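Local structure of caspase-3 (Porites astreoides, 6WI4) at residues A[59-69]-A[97-108]; A[193-201]-A[210-218]. The protein probably cleaves proteins after aspartate residues as a caspase-family cysteine protease acting in coral apoptosis. One frame throughout, in Å; residues are numbered along the deposited sequence.

Contact 1. Residues A[59-69]-A[97-108]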
loop_
_atom_site.group_PDB
_atom_site.type_symbol
_atom_site.label_atom_id
_atom_site.label_comp_id
_atom_site.label_asym_id
_atom_site.label_seq_id
_atom_site.Cartn_x
_atom_site.Cartn_y
_atom_site.Cartn_z
ATOM N N ASN A 59 2.830 -14.878 -2.094
ATOM C CA ASN A 59 1.845 -15.777 -2.712
ATOM C C ASN A 59 0.878 -16.369 -1.682
ATOM O O ASN A 59 0.837 -17.579 -1.441
ATOM C CB ASN A 59 2.557 -16.887 -3.495
ATOM C CG ASN A 59 3.251 -16.373 -4.737
ATOM O OD1 ASN A 59 2.957 -15.286 -5.232
ATOM N ND2 ASN A 59 4.179 -17.167 -5.260
ATOM N N GLN A 60 0.079 -15.487 -1.084
ATOM C CA GLN A 60 -0.875 -15.855 -0.043
ATOM C C GLN A 60 -2.284 -15.988 -0.606
ATOM O O GLN A 60 -2.722 -15.154 -1.401
ATOM C CB GLN A 60 -0.879 -14.801 1.065
ATOM C CG GLN A 60 0.485 -14.623 1.714
ATOM C CD GLN A 60 0.909 -15.828 2.512
ATOM O OE1 GLN A 60 0.337 -16.121 3.561
ATOM N NE2 GLN A 60 1.930 -16.539 2.025
ATOM N N THR A 61 -2.991 -17.036 -0.175
ATOM C CA THR A 61 -4.405 -17.185 -0.498
ATOM C C THR A 61 -5.239 -16.167 0.268
ATOM O O THR A 61 -4.760 -15.490 1.181
ATOM C CB THR A 61 -4.896 -18.589 -0.143
ATOM O OG1 THR A 61 -4.763 -18.788 1.272
ATOM C CG2 THR A 61 -4.105 -19.638 -0.881
ATOM N N ARG A 62 -6.525 -16.084 -0.090
ATOM C CA ARG A 62 -7.433 -15.230 0.667
ATOM C C ARG A 62 -7.477 -15.639 2.131
ATOM O O ARG A 62 -7.453 -14.783 3.021
ATOM C CB ARG A 62 -8.831 -15.283 0.064
ATOM C CG ARG A 62 -8.879 -14.654 -1.300
ATOM C CD ARG A 62 -10.240 -14.806 -1.912
ATOM N NE ARG A 62 -10.531 -16.184 -2.283
ATOM C CZ ARG A 62 -11.651 -16.553 -2.891
ATOM N NH1 ARG A 62 -12.558 -15.637 -3.203
ATOM N NH2 ARG A 62 -11.860 -17.827 -3.190
ATOM N N ALA A 63 -7.535 -16.944 2.401
ATOM C CA ALA A 63 -7.603 -17.396 3.783
ATOM C C ALA A 63 -6.339 -17.023 4.541
ATOM O O ALA A 63 -6.398 -16.639 5.717
ATOM C CB ALA A 63 -7.836 -18.904 3.828
ATOM N N GLU A 64 -5.190 -17.099 3.872
ATOM C CA GLU A 64 -3.937 -16.731 4.518
ATOM C C GLU A 64 -3.853 -15.231 4.756
ATOM O O GLU A 64 -3.349 -14.801 5.799
ATOM C CB GLU A 64 -2.763 -17.216 3.681
ATOM C CG GLU A 64 -2.618 -18.738 3.754
ATOM C CD GLU A 64 -1.651 -19.302 2.749
ATOM O OE1 GLU A 64 -1.481 -18.710 1.659
ATOM O OE2 GLU A 64 -1.071 -20.373 3.045
ATOM N N ILE A 65 -4.353 -14.423 3.814
ATOM C CA ILE A 65 -4.401 -12.977 4.029
ATOM C C ILE A 65 -5.263 -12.662 5.245
ATOM O O ILE A 65 -4.879 -11.869 6.113
ATOM C CB ILE A 65 -4.910 -12.258 2.763
ATOM C CG1 ILE A 65 -3.915 -12.423 1.615
ATOM C CG2 ILE A 65 -5.119 -10.781 3.042
ATOM C CD1 ILE A 65 -4.453 -11.956 0.276
ATOM N N ARG A 66 -6.431 -13.304 5.338
ATOM C CA ARG A 66 -7.303 -13.085 6.485
ATOM C C ARG A 66 -6.630 -13.537 7.779
ATOM O O ARG A 66 -6.749 -12.867 8.813
ATOM C CB ARG A 66 -8.633 -13.817 6.280
ATOM C CG ARG A 66 -9.492 -13.252 5.143
ATOM C CD ARG A 66 -10.940 -13.716 5.250
ATOM N NE ARG A 66 -11.784 -13.035 4.269
ATOM C CZ ARG A 66 -12.111 -13.548 3.090
ATOM N NH1 ARG A 66 -12.875 -12.860 2.251
ATOM N NH2 ARG A 66 -11.675 -14.753 2.754
ATOM N N ARG A 67 -5.886 -14.646 7.733
ATOM C CA ARG A 67 -5.167 -15.093 8.922
ATOM C C ARG A 67 -4.144 -14.053 9.364
ATOM O O ARG A 67 -4.042 -13.736 10.558
ATOM C CB ARG A 67 -4.487 -16.439 8.656
ATOM C CG ARG A 67 -3.588 -16.914 9.812
ATOM C CD ARG A 67 -2.806 -18.193 9.469
ATOM N NE ARG A 67 -1.762 -18.457 10.464
ATOM C CZ ARG A 67 -1.125 -19.618 10.627
ATOM N NH1 ARG A 67 -0.183 -19.727 11.557
ATOM N NH2 ARG A 67 -1.407 -20.667 9.857
ATOM N N ILE A 68 -3.389 -13.495 8.412
ATOM C CA ILE A 68 -2.397 -12.478 8.752
ATOM C C ILE A 68 -3.070 -11.268 9.387
ATOM O O ILE A 68 -2.616 -10.749 10.415
ATOM C CB ILE A 68 -1.586 -12.083 7.506
ATOM C CG1 ILE A 68 -0.723 -13.256 7.044
ATOM C CG2 ILE A 68 -0.680 -10.910 7.819
ATOM C CD1 ILE A 68 -0.263 -13.134 5.604
ATOM N N THR A 69 -4.162 -10.790 8.788
ATOM C CA THR A 69 -4.800 -9.599 9.343
ATOM C C THR A 69 -5.373 -9.873 10.727
ATOM O O THR A 69 -5.278 -9.018 11.611
ATOM C CB THR A 69 -5.876 -9.066 8.398
ATOM O OG1 THR A 69 -6.931 -10.022 8.260
ATOM C CG2 THR A 69 -5.273 -8.779 7.043
ATOM N N TYR A 97 -6.819 -9.472 -4.938
ATOM C CA TYR A 97 -6.731 -10.908 -5.172
ATOM C C TYR A 97 -5.811 -11.574 -4.161
ATOM O O TYR A 97 -4.650 -11.175 -4.005
ATOM C CB TYR A 97 -6.217 -11.208 -6.580
ATOM C CG TYR A 97 -7.271 -11.212 -7.663
ATOM C CD1 TYR A 97 -7.733 -10.028 -8.205
ATOM C CD2 TYR A 97 -7.771 -12.405 -8.165
ATOM C CE1 TYR A 97 -8.685 -10.028 -9.210
ATOM C CE2 TYR A 97 -8.721 -12.415 -9.163
ATOM C CZ TYR A 97 -9.168 -11.226 -9.687
ATOM O OH TYR A 97 -10.118 -11.224 -10.686
ATOM N N GLY A 98 -6.321 -12.603 -3.489
ATOM C CA GLY A 98 -5.452 -13.663 -3.018
ATOM C C GLY A 98 -5.028 -14.517 -4.202
ATOM O O GLY A 98 -5.491 -14.336 -5.328
ATOM N N THR A 99 -4.141 -15.482 -3.961
ATOM C CA THR A 99 -3.747 -16.334 -5.077
ATOM C C THR A 99 -4.915 -17.134 -5.626
ATOM O O THR A 99 -4.863 -17.568 -6.781
ATOM C CB THR A 99 -2.633 -17.295 -4.672
ATOM O OG1 THR A 99 -3.029 -18.005 -3.498
ATOM C CG2 THR A 99 -1.350 -16.534 -4.399
ATOM N N ASP A 100 -5.975 -17.316 -4.837
ATOM C CA ASP A 100 -7.087 -18.167 -5.230
ATOM C C ASP A 100 -8.347 -17.412 -5.633
ATOM O O ASP A 100 -9.297 -18.054 -6.094
ATOM C CB ASP A 100 -7.437 -19.143 -4.094
ATOM C CG ASP A 100 -7.847 -18.435 -2.819
ATOM O OD1 ASP A 100 -7.254 -17.386 -2.503
ATOM O OD2 ASP A 100 -8.776 -18.912 -2.131
ATOM N N GLY A 101 -8.397 -16.095 -5.476
ATOM C CA GLY A 101 -9.605 -15.363 -5.808
ATOM C C GLY A 101 -9.649 -14.015 -5.114
ATOM O O GLY A 101 -8.685 -13.585 -4.480
ATOM N N THR A 102 -10.809 -13.375 -5.219
ATOM C CA THR A 102 -10.973 -11.993 -4.795
ATOM C C THR A 102 -11.526 -11.895 -3.380
ATOM O O THR A 102 -12.256 -12.771 -2.905
ATOM C CB THR A 102 -11.902 -11.226 -5.742
ATOM O OG1 THR A 102 -13.191 -11.858 -5.763
ATOM C CG2 THR A 102 -11.339 -11.197 -7.138
ATOM N N MET A 103 -11.181 -10.799 -2.715
ATOM C CA MET A 103 -11.797 -10.429 -1.454
ATOM C C MET A 103 -11.940 -8.917 -1.408
ATOM O O MET A 103 -11.182 -8.186 -2.048
ATOM C CB MET A 103 -10.991 -10.924 -0.247
ATOM C CG MET A 103 -9.527 -10.563 -0.302
ATOM S SD MET A 103 -8.573 -11.175 1.101
ATOM C CE MET A 103 -9.352 -10.290 2.441
ATOM N N ALA A 104 -12.926 -8.454 -0.648
ATOM C CA ALA A 104 -13.177 -7.023 -0.545
ATOM C C ALA A 104 -12.117 -6.351 0.316
ATOM O O ALA A 104 -11.744 -6.860 1.375
ATOM C CB ALA A 104 -14.560 -6.768 0.047
ATOM N N ILE A 105 -11.642 -5.188 -0.140
ATOM C CA ILE A 105 -10.674 -4.413 0.632
ATOM C C ILE A 105 -11.266 -3.986 1.972
ATOM O O ILE A 105 -10.553 -3.908 2.979
ATOM C CB ILE A 105 -10.189 -3.206 -0.206
ATOM C CG1 ILE A 105 -9.260 -3.678 -1.325
ATOM C CG2 ILE A 105 -9.484 -2.181 0.660
ATOM C CD1 ILE A 105 -8.850 -2.583 -2.289
ATOM N N LYS A 106 -12.575 -3.722 2.015
ATOM C CA LYS A 106 -13.228 -3.400 3.284
ATOM C C LYS A 106 -13.009 -4.486 4.332
ATOM O O LYS A 106 -12.900 -4.177 5.524
ATOM C CB LYS A 106 -14.723 -3.182 3.062
ATOM C CG LYS A 106 -15.060 -1.923 2.294
ATOM N N ASP A 107 -12.944 -5.755 3.913
ATOM C CA ASP A 107 -12.650 -6.839 4.850
ATOM C C ASP A 107 -11.305 -6.634 5.531
ATOM O O ASP A 107 -11.193 -6.755 6.757
ATOM C CB ASP A 107 -12.662 -8.183 4.125
ATOM C CG ASP A 107 -14.054 -8.628 3.745
ATOM O OD1 ASP A 107 -14.997 -7.824 3.904
ATOM O OD2 ASP A 107 -14.200 -9.781 3.280
ATOM N N LEU A 108 -10.263 -6.355 4.741
ATOM C CA LEU A 108 -8.923 -6.160 5.281
ATOM C C LEU A 108 -8.923 -5.120 6.387
ATOM O O LEU A 108 -8.379 -5.341 7.473
ATOM C CB LEU A 108 -7.965 -5.722 4.169
ATOM C CG LEU A 108 -7.600 -6.712 3.071
ATOM C CD1 LEU A 108 -6.808 -6.032 1.968
ATOM C CD2 LEU A 108 -6.804 -7.828 3.674
HETATM O O HOH W 1 -8.505 -18.992 0.526
#
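Asp100 turns its carboxylate onto Arg62, in the first turn of helix 62-73. Asp100 OD1 takes the backbone N-H of Arg62 on its syn side, 2.8 Å from Arg62 N and nearly straight (169°). Asp100 OD2 faces the guanidinium edge in a salt bridge. Its closer bond, from Arg62 NE to Asp100 OD2, is weak at 3.2 Å. The two flat groups stand 76° apart. A water that accepts from Ala63 N donates to Asp100 OD2. The Arg62 chain bends at chi3 (-70°), and this lays one guanidinium face over Gly101 CA. Arg62 NH1 reaches Thr102 O at 2.9 Å, almost in the guanidinium plane. With an alanine in place of Arg62, Thr102 O is likely to lose this donor and the Asp100 carboxylate its charge mate. The contact joins a helix flanking the central sheet of the caspase fold to the small three-stranded antiparallel sheet. Thr61 and Glu64 form a capping box at the same helix end. Just before it, Thr99 N bonds to Gln60 O at 2.9 Å. One turn along, Ile65 CG2 touches Met103 SD at 4.0 Å and presses tightly on Leu108 CD2 at 3.5 Å. Arg66 comes at Met103 from the opposite direction, with Met103 CE over one face of its guanidinium. At the edge of that group, Arg66 NH1 makes a long salt bridge to Asp107 OD2, 3.5 Å away.

Contact 2. Residues A[193-201]-A[210-218]; sequences VNAMVSTYK and DSKRQVSSV
Asn194 and Ser216 meet at the tight end of this contact. The CB of Asn194 is directed toward segment 210-218, and CG lies anti to the backbone N (chi1 -175°). This brings Asn194 OD1 to 3.0 Å from Ser216 N, which donates to it. The donor sits above the amide plane, well off a lone pair, and the bond is bent (142°). Val215 CG1 lies against the same oxygen, 3.4 Å from Asn194 OD1. Ser216 OG tucks in beside the helix, 3.2 Å from Asn194 CA. Next to it, buried Val197 sets its CG1 against the Gln214 chain, 3.7 Å from Gln214 CG. Gln214 is gripped beyond the contact by Ser152 and Trp160. Ser198 CA adds a C-H...O contact to Gln214 O.

The other end is looser and faces solvent more. Arg213 folds back through bends at chi2 and chi3. Arg213 NE donates to Tyr200 O at 2.9 Å, while Arg213 NH1 makes only a weak, strongly bent bond to Ser198 O. Lys201 runs alongside in the same direction, with Lys201 CG 3.6 Å from Arg213 NE and its CE over one guanidinium face. Between the two ends, a water accepts from Gln214 N and lies within hydrogen-bonding distance of Val197 O and Tyr200 O. The Tyr200 ring itself leads away from this contact and stacks on Trp168. The loop that leaves helix 186-197 through a type I turn and returns to strand 217-220 probably corresponds to the caspase loop called L4, which in relatives borders the substrate cleft.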
loop_
_atom_site.group_PDB
_atom_site.type_symbol
_atom_site.label_atom_id
_atom_site.label_comp_id
_atom_site.label_asym_id
_atom_site.label_seq_id
_atom_site.Cartn_x
_atom_site.Cartn_y
_atom_site.Cartn_z
ATOM N N VAL A 193 4.268 11.833 -4.613
ATOM C CA VAL A 193 4.213 10.556 -5.315
ATOM C C VAL A 193 3.254 10.647 -6.494
ATOM O O VAL A 193 3.560 10.204 -7.608
ATOM C CB VAL A 193 3.807 9.431 -4.348
ATOM C CG1 VAL A 193 3.489 8.137 -5.122
ATOM C CG2 VAL A 193 4.928 9.174 -3.351
ATOM N N ASN A 194 2.083 11.233 -6.267
ATOM C CA ASN A 194 1.128 11.388 -7.357
ATOM C C ASN A 194 1.671 12.285 -8.464
ATOM O O ASN A 194 1.452 12.013 -9.652
ATOM C CB ASN A 194 -0.186 11.945 -6.834
ATOM C CG ASN A 194 -1.247 12.010 -7.914
ATOM O OD1 ASN A 194 -1.196 11.277 -8.911
ATOM N ND2 ASN A 194 -2.196 12.915 -7.740
ATOM N N ALA A 195 2.364 13.370 -8.101
ATOM C CA ALA A 195 2.972 14.224 -9.123
ATOM C C ALA A 195 3.907 13.421 -10.013
ATOM O O ALA A 195 3.938 13.618 -11.233
ATOM C CB ALA A 195 3.722 15.381 -8.468
ATOM N N MET A 196 4.655 12.495 -9.417
ATOM C CA MET A 196 5.590 11.664 -10.170
ATOM C C MET A 196 4.859 10.608 -10.997
ATOM O O MET A 196 5.147 10.434 -12.187
ATOM C CB MET A 196 6.579 11.024 -9.193
ATOM C CG MET A 196 7.718 10.259 -9.822
ATOM S SD MET A 196 8.924 9.815 -8.542
ATOM C CE MET A 196 9.294 11.405 -7.825
ATOM N N VAL A 197 3.900 9.898 -10.391
ATOM C CA VAL A 197 3.146 8.885 -11.131
ATOM C C VAL A 197 2.454 9.504 -12.337
ATOM O O VAL A 197 2.363 8.885 -13.407
ATOM C CB VAL A 197 2.142 8.177 -10.197
ATOM C CG1 VAL A 197 1.170 7.331 -10.994
ATOM C CG2 VAL A 197 2.892 7.304 -9.180
ATOM N N SER A 198 1.973 10.744 -12.191
ATOM C CA SER A 198 1.228 11.453 -13.222
ATOM C C SER A 198 2.092 11.869 -14.410
ATOM O O SER A 198 1.555 12.472 -15.346
ATOM C CB SER A 198 0.555 12.680 -12.604
ATOM O OG SER A 198 -0.507 12.286 -11.743
ATOM N N THR A 199 3.393 11.578 -14.399
ATOM C CA THR A 199 4.235 11.864 -15.558
ATOM C C THR A 199 4.543 10.629 -16.400
ATOM O O THR A 199 4.999 10.780 -17.541
ATOM C CB THR A 199 5.551 12.532 -15.128
ATOM O OG1 THR A 199 6.355 11.617 -14.375
ATOM C CG2 THR A 199 5.274 13.779 -14.287
ATOM N N TYR A 200 4.299 9.426 -15.876
ATOM C CA TYR A 200 4.623 8.197 -16.593
ATOM C C TYR A 200 3.708 8.010 -17.802
ATOM O O TYR A 200 2.533 8.385 -17.784
ATOM C CB TYR A 200 4.458 6.978 -15.679
ATOM C CG TYR A 200 5.593 6.618 -14.742
ATOM C CD1 TYR A 200 5.673 7.167 -13.471
ATOM C CD2 TYR A 200 6.530 5.655 -15.104
ATOM C CE1 TYR A 200 6.700 6.823 -12.599
ATOM C CE2 TYR A 200 7.558 5.299 -14.244
ATOM C CZ TYR A 200 7.635 5.882 -12.992
ATOM O OH TYR A 200 8.655 5.516 -12.138
ATOM N N LYS A 201 4.247 7.379 -18.847
ATOM C CA LYS A 201 3.458 6.906 -19.983
ATOM C C LYS A 201 3.827 5.454 -20.239
ATOM O O LYS A 201 5.012 5.118 -20.252
ATOM C CB LYS A 201 3.727 7.728 -21.253
ATOM C CG LYS A 201 3.206 9.142 -21.220
ATOM C CD LYS A 201 3.554 9.886 -22.510
ATOM C CE LYS A 201 3.107 11.344 -22.437
ATOM N NZ LYS A 201 3.554 12.096 -23.644
ATOM N N ASP A 210 -0.679 1.230 -25.241
ATOM C CA ASP A 210 0.529 2.037 -25.253
ATOM C C ASP A 210 0.239 3.500 -24.936
ATOM O O ASP A 210 -0.834 4.030 -25.242
ATOM C CB ASP A 210 1.207 1.929 -26.616
ATOM C CG ASP A 210 2.622 2.449 -26.604
ATOM O OD1 ASP A 210 3.475 1.828 -25.944
ATOM O OD2 ASP A 210 2.875 3.481 -27.256
ATOM N N SER A 211 1.221 4.146 -24.306
ATOM C CA SER A 211 1.174 5.568 -23.968
ATOM C C SER A 211 0.005 5.917 -23.058
ATOM O O SER A 211 -0.561 7.007 -23.152
ATOM C CB SER A 211 1.145 6.449 -25.225
ATOM O OG SER A 211 2.323 6.232 -25.979
ATOM N N LYS A 212 -0.351 5.014 -22.154
ATOM C CA LYS A 212 -1.434 5.252 -21.209
ATOM C C LYS A 212 -0.859 5.766 -19.897
ATOM O O LYS A 212 0.344 5.680 -19.646
ATOM C CB LYS A 212 -2.272 3.989 -20.982
ATOM C CG LYS A 212 -2.841 3.399 -22.278
ATOM C CD LYS A 212 -3.741 4.389 -23.010
ATOM C CE LYS A 212 -4.455 3.669 -24.150
ATOM N NZ LYS A 212 -5.443 4.530 -24.855
ATOM N N ARG A 213 -1.731 6.337 -19.076
ATOM C CA ARG A 213 -1.318 7.203 -17.974
ATOM C C ARG A 213 -1.811 6.649 -16.639
ATOM O O ARG A 213 -2.539 5.656 -16.581
ATOM C CB ARG A 213 -1.845 8.624 -18.193
ATOM C CG ARG A 213 -1.657 9.133 -19.628
ATOM C CD ARG A 213 -0.181 9.235 -20.009
ATOM N NE ARG A 213 0.536 10.091 -19.080
ATOM C CZ ARG A 213 0.502 11.421 -19.088
ATOM N NH1 ARG A 213 1.164 12.092 -18.160
ATOM N NH2 ARG A 213 -0.184 12.084 -20.018
ATOM N N GLN A 214 -1.416 7.324 -15.560
ATOM C CA GLN A 214 -1.843 6.918 -14.227
ATOM C C GLN A 214 -1.803 8.106 -13.277
ATOM O O GLN A 214 -0.997 9.024 -13.433
ATOM C CB GLN A 214 -0.959 5.784 -13.697
ATOM C CG GLN A 214 -1.474 5.104 -12.441
ATOM C CD GLN A 214 -0.716 3.827 -12.165
ATOM O OE1 GLN A 214 -0.441 3.051 -13.085
ATOM N NE2 GLN A 214 -0.357 3.602 -10.901
ATOM N N VAL A 215 -2.697 8.061 -12.286
ATOM C CA VAL A 215 -2.812 9.037 -11.208
ATOM C C VAL A 215 -3.005 8.223 -9.944
ATOM O O VAL A 215 -3.840 7.316 -9.934
ATOM C CB VAL A 215 -4.024 9.967 -11.436
ATOM C CG1 VAL A 215 -4.323 10.805 -10.228
ATOM C CG2 VAL A 215 -3.801 10.846 -12.663
ATOM N N SER A 216 -2.223 8.500 -8.899
ATOM C CA SER A 216 -2.431 7.782 -7.644
ATOM C C SER A 216 -3.361 8.595 -6.751
ATOM O O SER A 216 -3.611 9.779 -6.989
ATOM C CB SER A 216 -1.105 7.490 -6.934
ATOM O OG SER A 216 -0.343 8.665 -6.703
ATOM N N SER A 217 -3.924 7.936 -5.741
ATOM C CA SER A 217 -4.923 8.598 -4.913
ATOM C C SER A 217 -4.728 8.212 -3.458
ATOM O O SER A 217 -4.343 7.082 -3.152
ATOM C CB SER A 217 -6.347 8.253 -5.375
ATOM O OG SER A 217 -6.601 6.861 -5.324
ATOM N N VAL A 218 -4.983 9.154 -2.556
ATOM C CA VAL A 218 -4.886 8.882 -1.131
ATOM C C VAL A 218 -6.242 9.149 -0.503
ATOM O O VAL A 218 -6.881 10.165 -0.803
ATOM C CB VAL A 218 -3.767 9.704 -0.457
ATOM C CG1 VAL A 218 -3.897 11.201 -0.694
ATOM C CG2 VAL A 218 -3.731 9.411 1.034
HETATM O O HOH W 2 0.802 9.209 -15.818
#

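How the contacts relate
From the N terminus, the chain lays down strands 13-18 and 53-58 before helix 62-73. Contact 1 closes a loop of 27 residues that includes the central strand 83-88 and the start of the small antiparallel sheet. The chain goes on through strands 123-128 and 147-151 and helices 168-180 and 186-197. Contact 2 closes a shorter loop, with eight residues between its segments. The two contacts follow in series, neither nesting nor crossing. The centres of contact 1 and contact 2 lie about 27 Å apart. Contact 1 ties helix 62-73, after outer strand 53-58, to the small antiparallel sheet. Contact 2 ties the end of helix 186-197 to the run into strand 217-220, the other outer strand within this chain.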